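Local coordinates for chitinase A (Cycas revoluta, PDB 4R5E) that hydrolyses the beta-1,4-glycosidic bonds of chitin as a family 18 plant chitinase and is inhibited by the pseudotrisaccharide allosamidin, at the 2-acetamido-2-deoxy-beta-D-allopyranose and allosamizoline site. Coordinates in Å, arbitrary orientation; residue numbers count along the deposited sequence, not the author numbering.

The 2-acetamido-2-deoxy-beta-D-allopyranose and allosamizoline site. Residues 9, 13, 35, 77-78, 118, 120, 159, 190, 192-193, 241, 243, 268, 326, 328, 332. With NAA (2-acetamido-2-deoxy-beta-D-allopyranose), chain B; NAA (2-acetamido-2-deoxy-beta-D-allopyranose), chain C; AMI (allosamizoline), chain D.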
ATOM      1  N   PHE A   9       1.565   6.796  -1.273  1.00  7.32           N
ATOM      2  CA  PHE A   9       2.547   6.176  -2.167  1.00  7.33           C
ATOM      3  C   PHE A   9       2.503   6.827  -3.540  1.00  7.47           C
ATOM      4  O   PHE A   9       1.435   6.920  -4.154  1.00  7.57           O
ATOM      5  CB  PHE A   9       2.262   4.678  -2.328  1.00  7.31           C
ATOM      6  CG  PHE A   9       2.636   3.860  -1.130  1.00  7.30           C
ATOM      7  CD1 PHE A   9       1.782   3.777  -0.037  1.00  7.31           C
ATOM      8  CD2 PHE A   9       3.846   3.172  -1.091  1.00  7.28           C
ATOM      9  CE1 PHE A   9       2.128   3.029   1.075  1.00  7.33           C
ATOM     10  CE2 PHE A   9       4.194   2.420   0.018  1.00  7.24           C
ATOM     11  CZ  PHE A   9       3.329   2.341   1.098  1.00  7.34           C
ATOM     12  N   TYR A  13       6.492   5.086 -12.092  1.00 11.35           N
ATOM     13  CA  TYR A  13       5.967   4.859 -13.448  1.00 12.10           C
ATOM     14  C   TYR A  13       5.098   6.013 -13.921  1.00 12.55           C
ATOM     15  O   TYR A  13       4.940   6.198 -15.125  1.00 13.05           O
ATOM     16  CB  TYR A  13       5.156   3.548 -13.564  1.00 12.52           C
ATOM     17  CG  TYR A  13       3.727   3.626 -13.023  1.00 13.07           C
ATOM     18  CD1 TYR A  13       2.732   4.358 -13.687  1.00 13.45           C
ATOM     19  CD2 TYR A  13       3.368   2.957 -11.860  1.00 13.52           C
ATOM     20  CE1 TYR A  13       1.439   4.428 -13.191  1.00 13.64           C
ATOM     21  CE2 TYR A  13       2.084   3.027 -11.355  1.00 13.52           C
ATOM     22  CZ  TYR A  13       1.120   3.760 -12.020  1.00 13.74           C
ATOM     23  OH  TYR A  13      -0.160   3.841 -11.517  1.00 14.17           O
ATOM     24  N   PHE A  35       9.200   2.367  -6.973  1.00  8.33           N
ATOM     25  CA  PHE A  35       9.954   1.487  -6.068  1.00  8.45           C
ATOM     26  C   PHE A  35      11.426   1.473  -6.442  1.00  8.86           C
ATOM     27  O   PHE A  35      11.779   1.589  -7.618  1.00  9.17           O
ATOM     28  CB  PHE A  35       9.482   0.040  -6.210  1.00  8.37           C
ATOM     29  CG  PHE A  35       8.068  -0.192  -5.798  1.00  8.29           C
ATOM     30  CD1 PHE A  35       7.744  -0.365  -4.462  1.00  8.23           C
ATOM     31  CD2 PHE A  35       7.061  -0.272  -6.747  1.00  8.37           C
ATOM     32  CE1 PHE A  35       6.435  -0.592  -4.071  1.00  8.23           C
ATOM     33  CE2 PHE A  35       5.753  -0.505  -6.363  1.00  8.36           C
ATOM     34  CZ  PHE A  35       5.434  -0.657  -5.026  1.00  8.33           C
ATOM     35  N   GLY A  77       7.789  -4.289  -4.640  1.00 10.40           N
ATOM     36  CA  GLY A  77       6.549  -4.151  -5.392  1.00 11.03           C
ATOM     37  C   GLY A  77       5.760  -5.445  -5.361  1.00 11.83           C
ATOM     38  O   GLY A  77       6.249  -6.474  -4.902  1.00 12.02           O
ATOM     39  N   GLY A  78       4.536  -5.402  -5.872  1.00 12.82           N
ATOM     40  CA  GLY A  78       3.622  -6.533  -5.756  1.00 13.94           C
ATOM     41  C   GLY A  78       3.801  -7.655  -6.762  1.00 14.88           C
ATOM     42  O   GLY A  78       3.149  -8.690  -6.635  1.00 16.43           O
ATOM     43  N   ASP A 118       8.367  -3.954   0.291  1.00  8.43           N
ATOM     44  CA  ASP A 118       7.121  -4.448  -0.287  1.00  8.74           C
ATOM     45  C   ASP A 118       7.344  -5.827  -0.906  1.00  8.90           C
ATOM     46  O   ASP A 118       7.713  -5.952  -2.076  1.00  8.68           O
ATOM     47  CB  ASP A 118       6.573  -3.444  -1.306  1.00  8.80           C
ATOM     48  CG  ASP A 118       5.212  -3.844  -1.862  1.00  8.88           C
ATOM     49  OD1 ASP A 118       4.557  -4.749  -1.299  1.00  9.03           O
ATOM     50  OD2 ASP A 118       4.814  -3.248  -2.889  1.00  9.12           O
ATOM     51  N   GLU A 120       5.430  -9.398  -1.360  1.00 11.19           N
ATOM     52  CA  GLU A 120       4.089  -9.980  -1.376  1.00 12.19           C
ATOM     53  C   GLU A 120       4.142 -11.416  -1.912  1.00 13.00           C
ATOM     54  O   GLU A 120       4.035 -11.620  -3.121  1.00 14.34           O
ATOM     55  CB  GLU A 120       3.166  -9.091  -2.219  1.00 12.20           C
ATOM     56  CG  GLU A 120       3.154  -7.644  -1.738  1.00 12.28           C
ATOM     57  CD  GLU A 120       2.238  -6.727  -2.529  1.00 12.53           C
ATOM     58  OE1 GLU A 120       1.268  -7.227  -3.140  1.00 13.19           O
ATOM     59  OE2 GLU A 120       2.481  -5.502  -2.529  1.00 12.16           O
ATOM     60  N   ALA A 159       5.050  -3.435   3.832  1.00  8.60           N
ATOM     61  CA  ALA A 159       3.718  -3.799   3.419  1.00  8.76           C
ATOM     62  C   ALA A 159       3.358  -5.168   3.979  1.00  8.80           C
ATOM     63  O   ALA A 159       4.184  -6.084   3.971  1.00  8.86           O
ATOM     64  CB  ALA A 159       3.637  -3.817   1.901  1.00  8.87           C
ATOM     65  N   MET A 190      -2.464  -3.832   3.648  1.00  9.18           N
ATOM     66  CA  MET A 190      -3.055  -3.721   2.315  1.00  9.83           C
ATOM     67  C   MET A 190      -4.472  -4.272   2.364  1.00  9.93           C
ATOM     68  O   MET A 190      -4.759  -5.377   1.892  1.00  9.92           O
ATOM     69  CB  MET A 190      -2.179  -4.416   1.272  1.00 10.47           C
ATOM     70  CG  MET A 190      -0.869  -3.658   1.053  1.00 10.94           C
ATOM     71  SD  MET A 190       0.251  -4.347  -0.169  1.00 11.98           S
ATOM     72  CE  MET A 190       0.671  -5.890   0.623  1.00 12.16           C
ATOM     73  N   TYR A 192      -7.302  -4.195   0.913  1.00 11.27           N
ATOM     74  CA  TYR A 192      -8.052  -4.029  -0.327  1.00 11.75           C
ATOM     75  C   TYR A 192      -7.688  -5.155  -1.292  1.00 12.05           C
ATOM     76  O   TYR A 192      -6.931  -6.054  -0.927  1.00 11.72           O
ATOM     77  CB  TYR A 192      -7.786  -2.640  -0.929  1.00 12.06           C
ATOM     78  CG  TYR A 192      -6.322  -2.256  -1.012  1.00 12.38           C
ATOM     79  CD1 TYR A 192      -5.465  -2.853  -1.927  1.00 13.01           C
ATOM     80  CD2 TYR A 192      -5.794  -1.298  -0.160  1.00 12.54           C
ATOM     81  CE1 TYR A 192      -4.127  -2.495  -1.987  1.00 13.48           C
ATOM     82  CE2 TYR A 192      -4.460  -0.934  -0.223  1.00 12.76           C
ATOM     83  CZ  TYR A 192      -3.635  -1.532  -1.136  1.00 13.23           C
ATOM     84  OH  TYR A 192      -2.307  -1.162  -1.179  1.00 14.05           O
ATOM     85  N   ASP A 193      -8.235  -5.099  -2.506  1.00 12.31           N
ATOM     86  CA  ASP A 193      -8.059  -6.128  -3.535  1.00 12.67           C
ATOM     87  C   ASP A 193      -8.643  -7.481  -3.106  1.00 12.76           C
ATOM     88  O   ASP A 193      -8.150  -8.546  -3.500  1.00 12.63           O
ATOM     89  CB  ASP A 193      -6.589  -6.253  -3.975  1.00 13.30           C
ATOM     90  CG  ASP A 193      -6.159  -5.144  -4.918  1.00 14.01           C
ATOM     91  OD1 ASP A 193      -7.024  -4.511  -5.556  1.00 14.44           O
ATOM     92  OD2 ASP A 193      -4.936  -4.920  -5.037  1.00 15.90           O
ATOM     93  N   PHE A 241      -7.881   3.563  -6.387  1.00  8.33           N
ATOM     94  CA  PHE A 241      -8.341   2.961  -7.624  1.00  8.62           C
ATOM     95  C   PHE A 241      -9.483   2.020  -7.285  1.00  8.71           C
ATOM     96  O   PHE A 241      -9.652   1.613  -6.129  1.00  8.61           O
ATOM     97  CB  PHE A 241      -7.215   2.174  -8.305  1.00  8.77           C
ATOM     98  CG  PHE A 241      -6.763   0.984  -7.519  1.00  8.88           C
ATOM     99  CD1 PHE A 241      -5.824   1.124  -6.508  1.00  8.97           C
ATOM    100  CD2 PHE A 241      -7.314  -0.269  -7.748  1.00  9.03           C
ATOM    101  CE1 PHE A 241      -5.426   0.035  -5.755  1.00  9.07           C
ATOM    102  CE2 PHE A 241      -6.914  -1.366  -7.001  1.00  9.06           C
ATOM    103  CZ  PHE A 241      -5.974  -1.207  -5.996  1.00  9.07           C
ATOM    104  N   ARG A 243     -11.743  -1.600  -8.746  1.00  9.93           N
ATOM    105  CA  ARG A 243     -11.680  -2.798  -9.571  1.00 10.54           C
ATOM    106  C   ARG A 243     -12.940  -2.839 -10.420  1.00 10.48           C
ATOM    107  O   ARG A 243     -14.040  -2.601  -9.916  1.00 10.11           O
ATOM    108  CB  ARG A 243     -11.566  -4.052  -8.706  1.00 11.08           C
ATOM    109  CG  ARG A 243     -10.247  -4.165  -7.962  1.00 11.53           C
ATOM    110  CD  ARG A 243      -9.161  -4.686  -8.872  1.00 12.10           C
ATOM    111  NE  ARG A 243      -7.838  -4.590  -8.263  1.00 12.55           N
ATOM    112  CZ  ARG A 243      -6.697  -4.633  -8.943  1.00 13.01           C
ATOM    113  NH1 ARG A 243      -6.702  -4.777 -10.264  1.00 13.53           N
ATOM    114  NH2 ARG A 243      -5.545  -4.532  -8.295  1.00 12.87           N
ATOM    115  N   ALA A 268      -8.684  -2.355 -13.578  1.00 12.39           N
ATOM    116  CA  ALA A 268      -8.384  -1.315 -12.586  1.00 12.22           C
ATOM    117  C   ALA A 268      -8.606   0.073 -13.168  1.00 11.80           C
ATOM    118  O   ALA A 268      -8.204   0.351 -14.300  1.00 11.62           O
ATOM    119  CB  ALA A 268      -6.957  -1.455 -12.082  1.00 12.47           C
ATOM    120  N   PHE A 326      -2.993   4.840   4.889  1.00  7.35           N
ATOM    121  CA  PHE A 326      -2.206   5.098   3.682  1.00  7.39           C
ATOM    122  C   PHE A 326      -3.078   5.005   2.446  1.00  7.28           C
ATOM    123  O   PHE A 326      -4.095   4.317   2.444  1.00  7.51           O
ATOM    124  CB  PHE A 326      -0.957   4.191   3.584  1.00  7.36           C
ATOM    125  CG  PHE A 326      -1.201   2.811   3.020  1.00  7.32           C
ATOM    126  CD1 PHE A 326      -1.370   2.612   1.653  1.00  7.28           C
ATOM    127  CD2 PHE A 326      -1.192   1.700   3.854  1.00  7.24           C
ATOM    128  CE1 PHE A 326      -1.560   1.343   1.139  1.00  7.25           C
ATOM    129  CE2 PHE A 326      -1.383   0.429   3.346  1.00  7.23           C
ATOM    130  CZ  PHE A 326      -1.574   0.247   1.984  1.00  7.26           C
ATOM    131  N   TRP A 328      -2.767   4.050  -1.664  1.00  7.31           N
ATOM    132  CA  TRP A 328      -2.107   3.592  -2.885  1.00  7.46           C
ATOM    133  C   TRP A 328      -3.056   3.858  -4.057  1.00  7.29           C
ATOM    134  O   TRP A 328      -4.137   3.278  -4.076  1.00  7.24           O
ATOM    135  CB  TRP A 328      -1.785   2.090  -2.858  1.00  7.56           C
ATOM    136  CG  TRP A 328      -1.173   1.694  -4.165  1.00  7.64           C
ATOM    137  CD1 TRP A 328      -1.832   1.428  -5.331  1.00  7.69           C
ATOM    138  CD2 TRP A 328       0.223   1.626  -4.473  1.00  7.70           C
ATOM    139  NE1 TRP A 328      -0.933   1.187  -6.339  1.00  7.76           N
ATOM    140  CE2 TRP A 328       0.336   1.303  -5.840  1.00  7.66           C
ATOM    141  CE3 TRP A 328       1.391   1.804  -3.725  1.00  7.69           C
ATOM    142  CZ2 TRP A 328       1.568   1.137  -6.471  1.00  7.69           C
ATOM    143  CZ3 TRP A 328       2.611   1.646  -4.351  1.00  7.73           C
ATOM    144  CH2 TRP A 328       2.693   1.316  -5.709  1.00  7.68           C
ATOM    145  N   GLN A 332      -3.401   8.492  -8.714  1.00  8.41           N
ATOM    146  CA  GLN A 332      -4.727   8.035  -9.135  1.00  8.51           C
ATOM    147  C   GLN A 332      -5.875   8.942  -8.679  1.00  8.68           C
ATOM    148  O   GLN A 332      -7.020   8.734  -9.084  1.00  8.49           O
ATOM    149  CB  GLN A 332      -4.966   6.609  -8.650  1.00  8.61           C
ATOM    150  CG  GLN A 332      -4.004   5.588  -9.238  1.00  8.75           C
ATOM    151  CD  GLN A 332      -4.049   4.250  -8.527  1.00  8.96           C
ATOM    152  OE1 GLN A 332      -4.323   4.175  -7.321  1.00  9.11           O
ATOM    153  NE2 GLN A 332      -3.757   3.183  -9.259  1.00  9.26           N
TER
HETATM  154  C1  NAA B   1       0.466  -1.983  -8.734  1.00 15.05           C
HETATM  155  C2  NAA B   1      -0.220  -1.103  -9.767  1.00 15.11           C
HETATM  156  C3  NAA B   1       0.378  -1.353 -11.149  1.00 16.35           C
HETATM  157  C4  NAA B   1       1.905  -1.275 -11.142  1.00 17.68           C
HETATM  158  C5  NAA B   1       2.469  -2.120 -10.010  1.00 17.46           C
HETATM  159  C6  NAA B   1       3.992  -2.006  -9.896  1.00 17.73           C
HETATM  160  C7  NAA B   1      -2.564  -0.497  -9.305  1.00 12.69           C
HETATM  161  C8  NAA B   1      -4.001  -0.927  -9.398  1.00 12.46           C
HETATM  162  N2  NAA B   1      -1.657  -1.360  -9.774  1.00 13.70           N
HETATM  163  O3  NAA B   1      -0.039  -2.652 -11.600  1.00 16.47           O
HETATM  164  O4  NAA B   1       2.440  -1.791 -12.374  1.00 19.64           O
HETATM  165  O5  NAA B   1       1.868  -1.712  -8.780  1.00 16.38           O
HETATM  166  O6  NAA B   1       4.455  -2.759  -8.766  1.00 18.53           O
HETATM  167  O7  NAA B   1      -2.273   0.591  -8.830  1.00 11.71           O
HETATM  168  C1  NAA C   2       2.697  -0.759 -13.334  1.00 22.00           C
HETATM  169  C2  NAA C   2       3.506  -1.352 -14.486  1.00 23.60           C
HETATM  170  C3  NAA C   2       3.645  -0.365 -15.637  1.00 24.37           C
HETATM  171  C4  NAA C   2       2.286   0.205 -16.020  1.00 24.45           C
HETATM  172  C5  NAA C   2       1.622   0.814 -14.790  1.00 24.15           C
HETATM  173  C6  NAA C   2       0.247   1.402 -15.094  1.00 24.79           C
HETATM  174  C7  NAA C   2       5.130  -2.979 -13.647  1.00 25.31           C
HETATM  175  C8  NAA C   2       6.530  -3.210 -13.154  1.00 25.77           C
HETATM  176  N2  NAA C   2       4.823  -1.730 -14.000  1.00 24.69           N
HETATM  177  O3  NAA C   2       4.530   0.698 -15.253  1.00 24.81           O
HETATM  178  O4  NAA C   2       2.448   1.192 -17.043  1.00 25.85           O
HETATM  179  O5  NAA C   2       1.475  -0.202 -13.801  1.00 22.47           O
HETATM  180  O6  NAA C   2      -0.715   0.353 -15.245  1.00 25.87           O
HETATM  181  O7  NAA C   2       4.324  -3.895 -13.716  1.00 26.44           O
HETATM  182  C1  AMI D 403       0.063  -2.776  -3.918  1.00 11.99           C
HETATM  183  C2  AMI D 403       1.493  -3.093  -4.348  1.00 12.06           C
HETATM  184  C3  AMI D 403       1.679  -2.472  -5.725  1.00 12.42           C
HETATM  185  C4  AMI D 403       0.257  -2.514  -6.302  1.00 12.34           C
HETATM  186  C5  AMI D 403      -0.607  -2.113  -5.109  1.00 12.35           C
HETATM  187  C6  AMI D 403      -2.113  -2.375  -5.194  1.00 12.90           C
HETATM  188  C7  AMI D 403       1.536  -1.766  -2.536  1.00 11.23           C
HETATM  189  C8  AMI D 403       3.315  -0.923  -1.098  1.00 10.59           C
HETATM  190  C9  AMI D 403       0.963  -0.343  -0.646  1.00 10.70           C
HETATM  191  N2  AMI D 403       2.281  -2.406  -3.328  1.00 11.56           N
HETATM  192  N7  AMI D 403       1.919  -1.051  -1.494  1.00 10.71           N
HETATM  193  O3  AMI D 403       2.662  -3.179  -6.493  1.00 13.09           O
HETATM  194  O4  AMI D 403       0.080  -1.625  -7.406  1.00 12.61           O
HETATM  195  O6  AMI D 403      -2.399  -3.757  -5.394  1.00 14.16           O
HETATM  196  O7  AMI D 403       0.141  -1.839  -2.854  1.00 11.65           O
HETATM  197  O   HOH W   1      -0.418   2.670  -9.180  1.00 11.76           O
HETATM  198  O   HOH W   2      -0.356  -5.927  -4.869  1.00 18.19           O
HETATM  199  O   HOH W   3      -2.804  -4.226  -9.822  1.00 25.82           O
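Trp328 sets its CG anti to the backbone N (chi1 177°) and turns its indole flat beneath the allosamizoline, while Asp118, also anti (chi1 -175°), brings its carboxylate to AMI N2 on the oxazoline ring, away from the face on which the indole lies. The six-membered ring of Trp328 stacks on the oxazoline at 4.2 Å between centroids, the planes tilted by 24°, and AMI C5 sits over the five-membered part. At the indole edge, NE1 points in plane to the acetamido oxygen O7 of NAA (chain B), a hydrogen bond of 2.9 Å, so one side chain carries two neighbouring rings of the inhibitor. An alanine here would remove both the stacking floor and this N-H, and would probably leave allosamizoline and the adjoining sugar loosely held. OD2 of Asp118 hydrogen-bonds AMI N2 at 2.7 Å; the dimethylamino-oxazoline is likely to carry positive charge, which this carboxylate would stabilise. The methyls of that amino group run into an apolar end: C8 meets CE2 of Phe9 and C9 meets CE1 of Phe326. Tyr192 reaches across with its hydroxyl OH to the ring oxygen AMI O7 (3.0 Å). Asp193 takes the 6-hydroxyl O6 on OD2 at 2.8 Å, nearly along the C-O axis, while Arg243 grips OD1 side-on through NE and NH2, from above the carboxylate plane, and so fixes its rotation. Gly78 N binds AMI O3 at 3.0 Å. Further out, methyl C8 of NAA (chain B) lies centred over the Phe241 ring, and the poorly ordered NAA (chain C) rests C5 over the face of Tyr13. Asp118 and Glu120 belong to the DXDXE motif of family 18, Glu120 being the general acid; its OE1 binds a water that also meets AMI O6. This is the catalytic cleft, where allosamidin mimics the oxazolinium intermediate of substrate-assisted chitin hydrolysis.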